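Local coordinates for pyridoxal phosphate homeostasis protein (Bifidobacterium adolescentis ATCC 15703, PDB 3CPG), which probably binds pyridoxal 5'-phosphate and is thought to take part in keeping the supply of this cofactor in balance, at residues A[139-144]-A[161-166]; A[146-151]-A[191-196]; A[115-120]-A[133-138]. All blocks are in the same frame, centred on the assembly; numbering follows the deposited sequence.

In the fold
A parallel barrel is assembled from repeated strand-helix-strand steps, and the three contacts sample its layers. Contacts 3 and 1 are buried and share strand 137-141: the first joins it to strand 113-119, the second to strand 161-166. Both use backbone hydrogen bonds. Contact 3 divides its side chains, apolar on one side of the sheet and polar on the other, whereas contact 1 mixes Val141-Val163 packing with buried carboxylates that bond outside its segments; the two meet where Glu139 bonds to His118. Contact 2 lies farther out and is only partly buried. There, helix 144-157 rests on the loop before strand 196-202 through aliphatic contacts and a single hydroxyl-carbonyl bond.

Contact 1: A[139-144]-A[161-166]; sequences ESVDSI and VGVLLE
The carbonyl oxygen of Val141 accepts the backbone N-H of Glu166, N to O 2.7 Å, in an almost straight bond (168° at the hydrogen), although the donor stands well above the carbonyl plane. Leu165 crowds the same oxygen twice, by a CA-H...O contact and by its methyl CD1, 3.3 Å from Val141 O. The return bond, from Val141 N to Leu164 O, is long at 3.4 Å and weak, so the parallel pairing rests mainly on the bond from Glu166 N. Earlier along both strands, Glu139 and Leu164 lie side by side, with Glu139 CG 3.4 Å from Leu164 CD1; the carboxylate beyond is held by Ser243 and His118. Val141 sends CG2 across to Val163 CB at 3.7 Å. Glu166, with CG anti to its backbone N (chi1 -178°) and the chain extended beyond, brings OE1 to 3.5 Å from Asp142 CB. The two carboxylates, turned 80° apart, come within 4.4 Å (Asp142 OD2 to Glu166 OE1), a like-charge pair probably eased by Gln122 NE2 bonding that OE1. Strands 137-141 and 161-166 belong to one beta-alpha-beta unit: Val141 meets helix 144-157, Leu165 packs on helix 183-191, and Glu139 and Glu166 touch Met202 of strand 196-202.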
# COMPACT_ATOMS: atom_id res chain seq x y z
N GLU A 139 -3.61 3.65 2.62
CA GLU A 139 -2.20 4.00 2.82
C GLU A 139 -1.86 5.48 2.71
O GLU A 139 -0.74 5.88 3.05
CB GLU A 139 -1.33 3.25 1.82
CG GLU A 139 -1.31 1.74 1.99
CD GLU A 139 -0.16 1.10 1.23
OE1 GLU A 139 0.82 1.81 0.93
OE2 GLU A 139 -0.23 -0.12 0.96
N SER A 140 -2.81 6.29 2.25
CA SER A 140 -2.55 7.71 2.02
C SER A 140 -3.05 8.70 3.07
O SER A 140 -3.35 9.84 2.73
CB SER A 140 -3.14 8.09 0.67
OG SER A 140 -4.52 7.78 0.65
N VAL A 141 -3.16 8.29 4.32
CA VAL A 141 -3.63 9.21 5.35
C VAL A 141 -2.46 10.14 5.70
O VAL A 141 -1.49 9.72 6.34
CB VAL A 141 -4.12 8.44 6.59
CG1 VAL A 141 -4.72 9.41 7.60
CG2 VAL A 141 -5.16 7.41 6.16
N ASP A 142 -2.57 11.40 5.28
CA ASP A 142 -1.50 12.37 5.49
C ASP A 142 -1.76 13.45 6.54
O ASP A 142 -0.97 14.38 6.66
CB ASP A 142 -1.17 13.03 4.15
CG ASP A 142 -2.35 13.81 3.58
OD1 ASP A 142 -3.51 13.41 3.81
OD2 ASP A 142 -2.12 14.82 2.88
N SER A 143 -2.85 13.32 7.29
CA SER A 143 -3.16 14.32 8.30
C SER A 143 -4.13 13.84 9.36
O SER A 143 -4.89 12.89 9.16
CB SER A 143 -3.75 15.57 7.63
OG SER A 143 -5.03 15.27 7.10
N ILE A 144 -4.09 14.51 10.51
CA ILE A 144 -4.99 14.17 11.60
C ILE A 144 -6.40 14.46 11.10
O ILE A 144 -7.35 13.73 11.40
CB ILE A 144 -4.72 15.05 12.85
CG1 ILE A 144 -3.38 14.66 13.47
CG2 ILE A 144 -5.86 14.90 13.85
CD1 ILE A 144 -2.97 15.51 14.67
N VAL A 161 -11.23 0.37 9.70
CA VAL A 161 -10.44 0.30 8.48
C VAL A 161 -8.97 0.53 8.83
O VAL A 161 -8.66 1.31 9.74
CB VAL A 161 -10.91 1.36 7.44
CG1 VAL A 161 -10.69 2.77 7.97
CG2 VAL A 161 -10.18 1.16 6.12
N GLY A 162 -8.08 -0.16 8.14
CA GLY A 162 -6.67 0.02 8.41
C GLY A 162 -6.17 1.29 7.75
O GLY A 162 -6.72 1.73 6.75
N VAL A 163 -5.15 1.90 8.34
CA VAL A 163 -4.58 3.11 7.75
C VAL A 163 -3.08 3.15 7.94
O VAL A 163 -2.55 2.60 8.92
CB VAL A 163 -5.15 4.41 8.40
CG1 VAL A 163 -6.64 4.51 8.19
CG2 VAL A 163 -4.81 4.45 9.89
N LEU A 164 -2.39 3.76 6.99
CA LEU A 164 -0.95 3.95 7.10
C LEU A 164 -0.80 5.46 7.09
O LEU A 164 -1.51 6.15 6.36
CB LEU A 164 -0.19 3.36 5.90
CG LEU A 164 -0.28 1.86 5.62
CD1 LEU A 164 0.81 1.47 4.62
CD2 LEU A 164 -0.09 1.07 6.91
N LEU A 165 0.10 5.98 7.92
CA LEU A 165 0.34 7.41 7.95
C LEU A 165 1.33 7.69 6.83
O LEU A 165 2.45 7.16 6.82
CB LEU A 165 0.94 7.84 9.30
CG LEU A 165 1.50 9.27 9.37
CD1 LEU A 165 0.41 10.28 9.02
CD2 LEU A 165 2.04 9.51 10.77
N GLU A 166 0.90 8.50 5.87
CA GLU A 166 1.72 8.86 4.72
C GLU A 166 2.60 10.04 5.11
O GLU A 166 2.09 11.10 5.47
CB GLU A 166 0.82 9.25 3.55
CG GLU A 166 1.55 9.60 2.27
CD GLU A 166 0.60 10.14 1.22
OE1 GLU A 166 0.08 11.26 1.41
OE2 GLU A 166 0.36 9.44 0.23

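Contact 2: A[146-151]-A[191-196]; sequences LAEKIS and GTLDGI
Ser151 hands its hydroxyl to the loop: OG donates to the backbone O of Asp194 at 2.7 Å. With OG anti to the backbone N (chi1 171°), the hydroxyl is placed to reach Asp194 O, and it approaches with a C=O...donor angle of 148°, tilted moderately from the carbonyl plane. Beside this bond Leu193 points its side chain at the helix. Its CB lies 3.9 Å from Ser151 OG, and its methyl CD1 reaches back by one turn to press on Ala147, 3.7 Å from Ala147 CB and as near to the carbonyl group of that residue. The Glu148 side chain passes at a slant, its CG only loosely against Leu193 CD1. The helix belongs to the beta-alpha-beta unit of strands 137-141 and 161-166, and the loop leads from helix 183-191 into strand 196-202, so the contact ties two successive steps of the TIM barrel together on its outer layer. Ile196, the first residue of that strand, holds CG1 between its backbone N and carbonyl carbon (chi1 56°), a crowded position. Its branches part: CG2 meets Ile150 CG2 at 4.0 Å, the two side chains crossing at about a right angle, while CD1 lies 4.1 Å from Ala147 O. Between Leu193 and Ile196 the chain turns at Gly195 with a positive phi; a CB here would strike the preceding carbonyl O and lie close to Ser151 O, and the CA atoms of Gly195 and Ser151 are 5.2 Å apart.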
# COMPACT_ATOMS: atom_id res chain seq x y z
N LEU A 146 -7.66 14.29 7.98
CA LEU A 146 -8.18 13.22 7.13
C LEU A 146 -8.52 11.99 7.96
O LEU A 146 -9.56 11.37 7.78
CB LEU A 146 -7.16 12.84 6.04
CG LEU A 146 -7.58 11.75 5.04
CD1 LEU A 146 -8.92 12.09 4.42
CD2 LEU A 146 -6.51 11.59 3.95
N ALA A 147 -7.64 11.65 8.90
CA ALA A 147 -7.85 10.49 9.76
C ALA A 147 -9.17 10.62 10.52
O ALA A 147 -9.88 9.63 10.70
CB ALA A 147 -6.69 10.36 10.74
N GLU A 148 -9.48 11.83 10.98
CA GLU A 148 -10.72 12.06 11.71
C GLU A 148 -11.92 11.86 10.79
O GLU A 148 -12.93 11.28 11.19
CB GLU A 148 -10.76 13.49 12.27
CG GLU A 148 -9.72 13.81 13.33
CD GLU A 148 -9.80 15.25 13.81
OE1 GLU A 148 -9.79 16.16 12.96
OE2 GLU A 148 -9.86 15.47 15.04
N LYS A 149 -11.82 12.35 9.56
CA LYS A 149 -12.91 12.20 8.61
C LYS A 149 -13.16 10.73 8.30
O LYS A 149 -14.31 10.30 8.17
CB LYS A 149 -12.59 12.96 7.32
CG LYS A 149 -12.51 14.46 7.51
CD LYS A 149 -12.07 15.15 6.23
CE LYS A 149 -11.89 16.64 6.47
NZ LYS A 149 -11.46 17.34 5.22
N ILE A 150 -12.09 9.95 8.19
CA ILE A 150 -12.24 8.53 7.92
C ILE A 150 -12.83 7.86 9.15
O ILE A 150 -13.71 7.00 9.05
CB ILE A 150 -10.87 7.90 7.56
CG1 ILE A 150 -10.37 8.51 6.24
CG2 ILE A 150 -11.00 6.38 7.45
CD1 ILE A 150 -8.97 8.08 5.84
N SER A 151 -12.37 8.27 10.33
CA SER A 151 -12.86 7.71 11.58
C SER A 151 -14.37 7.89 11.73
O SER A 151 -15.09 6.94 12.04
CB SER A 151 -12.15 8.37 12.76
OG SER A 151 -12.74 7.99 13.99
N GLY A 191 -3.85 7.11 16.58
CA GLY A 191 -4.03 5.93 17.41
C GLY A 191 -5.19 6.03 18.38
O GLY A 191 -5.70 5.01 18.85
N THR A 192 -5.62 7.25 18.69
CA THR A 192 -6.73 7.45 19.62
C THR A 192 -8.10 7.43 18.95
O THR A 192 -9.12 7.39 19.63
CB THR A 192 -6.60 8.80 20.37
OG1 THR A 192 -6.79 9.88 19.45
CG2 THR A 192 -5.23 8.91 21.02
N LEU A 193 -8.12 7.45 17.62
CA LEU A 193 -9.39 7.46 16.89
C LEU A 193 -10.02 6.08 16.74
O LEU A 193 -9.34 5.11 16.43
CB LEU A 193 -9.18 8.07 15.51
CG LEU A 193 -8.67 9.51 15.48
CD1 LEU A 193 -8.34 9.92 14.05
CD2 LEU A 193 -9.72 10.44 16.08
N ASP A 194 -11.33 6.01 16.97
CA ASP A 194 -12.06 4.76 16.83
C ASP A 194 -12.31 4.50 15.35
O ASP A 194 -12.24 5.42 14.54
CB ASP A 194 -13.41 4.82 17.56
CG ASP A 194 -13.27 4.99 19.06
OD1 ASP A 194 -12.47 4.27 19.67
OD2 ASP A 194 -13.98 5.85 19.62
N GLY A 195 -12.61 3.26 14.99
CA GLY A 195 -12.88 2.94 13.60
C GLY A 195 -11.66 2.82 12.70
O GLY A 195 -11.80 2.50 11.52
N ILE A 196 -10.48 3.09 13.23
CA ILE A 196 -9.27 2.97 12.43
C ILE A 196 -8.16 2.24 13.18
O ILE A 196 -8.08 2.28 14.41
CB ILE A 196 -8.72 4.34 11.95
CG1 ILE A 196 -8.47 5.26 13.14
CG2 ILE A 196 -9.69 4.98 10.97
CD1 ILE A 196 -7.95 6.64 12.74

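Contact 3: A[115-120]-A[133-138]; sequences IPFHLI and PVVDTI
Phe117 and Val134 form one end of the apolar centre, their side chains crossing at a slant with Val134 CG1 3.5 Å from Phe117 CE1. Val135 continues it: its CG1 touches Phe117 CD2 at 4.3 Å and Leu119 CB at a like distance. Leu119 leans lightly on Ile138 on the same side of the sheet, where Val83 of helix 80-96 packs against Leu119 and Val134.

The other side of the sheet belongs to His118 and Thr137, which lie side by side. Thr137 CB sits 3.4 Å from the centroid of the His118 ring and only 8° off its normal, a CH-pi contact over one face. At the ring's edge, in plane, a water lies 2.8 Å from His118 NE2. Glu139 bonds ND1, so both ring nitrogens have partners and the ring's rotation is probably fixed; the Thr137 hydroxyl bonds to Gln199.

The polar edge is built where Asp136 turns to the backbone of Phe117. Phe117 N gives its hydrogen to Asp136 OD1 at 2.9 Å, on the syn side of the carboxylate, and more weakly to OD2. Asp136 N answers with a 3.0 Å bond to Phe117 O, so Phe117 is held through both N-H and carbonyl; OD1 also stands close to Phe117 O, an acceptor pair that is not a bond. In Asp136 a chi1 of 30°, off the staggered positions, sets CG where the carboxylate reaches Phe117 N. Farther on, Leu119 N bonds to Thr137 O at 3.1 Å.

Joined through the short helix 128-131, strands 113-119 and 137-141 make a parallel beta-alpha-beta unit of the TIM barrel, the fold of alanine racemase N-terminal domains. Lys57, predicted to carry pyridoxal phosphate but unmodified here, has its side chain about 9 Å from that of Leu119.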
# COMPACT_ATOMS: atom_id res chain seq x y z
N ILE A 115 -6.26 -11.49 0.39
CA ILE A 115 -5.48 -10.57 -0.44
C ILE A 115 -5.88 -9.14 -0.07
O ILE A 115 -7.00 -8.71 -0.33
CB ILE A 115 -5.75 -10.80 -1.95
CG1 ILE A 115 -5.18 -12.15 -2.38
CG2 ILE A 115 -5.10 -9.69 -2.77
CD1 ILE A 115 -5.39 -12.46 -3.85
N PRO A 116 -4.98 -8.40 0.58
CA PRO A 116 -5.32 -7.02 0.95
C PRO A 116 -5.60 -6.16 -0.28
O PRO A 116 -4.95 -6.31 -1.32
CB PRO A 116 -4.09 -6.55 1.72
CG PRO A 116 -3.61 -7.82 2.36
CD PRO A 116 -3.72 -8.82 1.22
N PHE A 117 -6.57 -5.26 -0.16
CA PHE A 117 -6.93 -4.35 -1.25
C PHE A 117 -6.75 -2.97 -0.63
O PHE A 117 -7.58 -2.53 0.16
CB PHE A 117 -8.39 -4.60 -1.67
CG PHE A 117 -8.79 -3.92 -2.96
CD1 PHE A 117 -9.93 -4.35 -3.64
CD2 PHE A 117 -8.08 -2.84 -3.47
CE1 PHE A 117 -10.35 -3.72 -4.82
CE2 PHE A 117 -8.49 -2.20 -4.64
CZ PHE A 117 -9.62 -2.64 -5.32
N HIS A 118 -5.66 -2.30 -0.97
CA HIS A 118 -5.37 -0.98 -0.43
C HIS A 118 -5.63 0.17 -1.39
O HIS A 118 -5.71 -0.02 -2.60
CB HIS A 118 -3.89 -0.86 -0.02
CG HIS A 118 -3.48 -1.79 1.08
ND1 HIS A 118 -2.31 -1.62 1.78
CD2 HIS A 118 -4.07 -2.90 1.58
CE1 HIS A 118 -2.19 -2.60 2.67
NE2 HIS A 118 -3.25 -3.38 2.57
N LEU A 119 -5.79 1.36 -0.82
CA LEU A 119 -5.94 2.57 -1.61
C LEU A 119 -4.58 3.20 -1.34
O LEU A 119 -4.21 3.40 -0.18
CB LEU A 119 -7.04 3.49 -1.08
CG LEU A 119 -7.11 4.77 -1.93
CD1 LEU A 119 -7.67 4.43 -3.30
CD2 LEU A 119 -7.97 5.82 -1.26
N ILE A 120 -3.82 3.47 -2.39
CA ILE A 120 -2.50 4.05 -2.21
C ILE A 120 -2.39 5.45 -2.80
O ILE A 120 -1.34 6.09 -2.70
CB ILE A 120 -1.41 3.14 -2.81
CG1 ILE A 120 -1.62 3.00 -4.32
CG2 ILE A 120 -1.49 1.76 -2.16
CD1 ILE A 120 -0.57 2.14 -5.01
N PRO A 133 -16.32 0.34 1.70
CA PRO A 133 -16.93 -0.98 1.50
C PRO A 133 -16.00 -1.98 0.80
O PRO A 133 -16.32 -3.16 0.70
CB PRO A 133 -18.15 -0.67 0.63
CG PRO A 133 -18.46 0.75 0.95
CD PRO A 133 -17.09 1.37 1.00
N VAL A 134 -14.86 -1.50 0.34
CA VAL A 134 -13.93 -2.35 -0.40
C VAL A 134 -12.51 -2.50 0.15
O VAL A 134 -12.06 -3.62 0.40
CB VAL A 134 -13.81 -1.85 -1.86
CG1 VAL A 134 -12.81 -2.69 -2.63
CG2 VAL A 134 -15.18 -1.90 -2.53
N VAL A 135 -11.81 -1.39 0.33
CA VAL A 135 -10.43 -1.44 0.80
C VAL A 135 -10.28 -1.70 2.30
O VAL A 135 -11.03 -1.15 3.11
CB VAL A 135 -9.68 -0.13 0.45
CG1 VAL A 135 -9.85 0.19 -1.03
CG2 VAL A 135 -10.19 1.01 1.30
N ASP A 136 -9.32 -2.55 2.66
CA ASP A 136 -9.10 -2.84 4.07
C ASP A 136 -8.05 -1.92 4.67
O ASP A 136 -7.94 -1.82 5.89
CB ASP A 136 -8.68 -4.30 4.30
CG ASP A 136 -7.93 -4.89 3.13
OD1 ASP A 136 -7.09 -4.19 2.52
OD2 ASP A 136 -8.17 -6.08 2.83
N THR A 137 -7.28 -1.25 3.82
CA THR A 137 -6.27 -0.32 4.30
C THR A 137 -6.13 0.90 3.39
O THR A 137 -6.05 0.77 2.17
CB THR A 137 -4.87 -0.98 4.40
OG1 THR A 137 -4.93 -2.10 5.30
CG2 THR A 137 -3.85 0.02 4.93
N ILE A 138 -6.12 2.08 4.00
CA ILE A 138 -5.94 3.33 3.26
C ILE A 138 -4.51 3.80 3.59
O ILE A 138 -4.25 4.30 4.68
CB ILE A 138 -6.95 4.40 3.71
CG1 ILE A 138 -8.38 3.94 3.39
CG2 ILE A 138 -6.65 5.73 3.02
CD1 ILE A 138 -9.47 4.84 3.96
O HOH W 1 -3.15 -5.03 4.84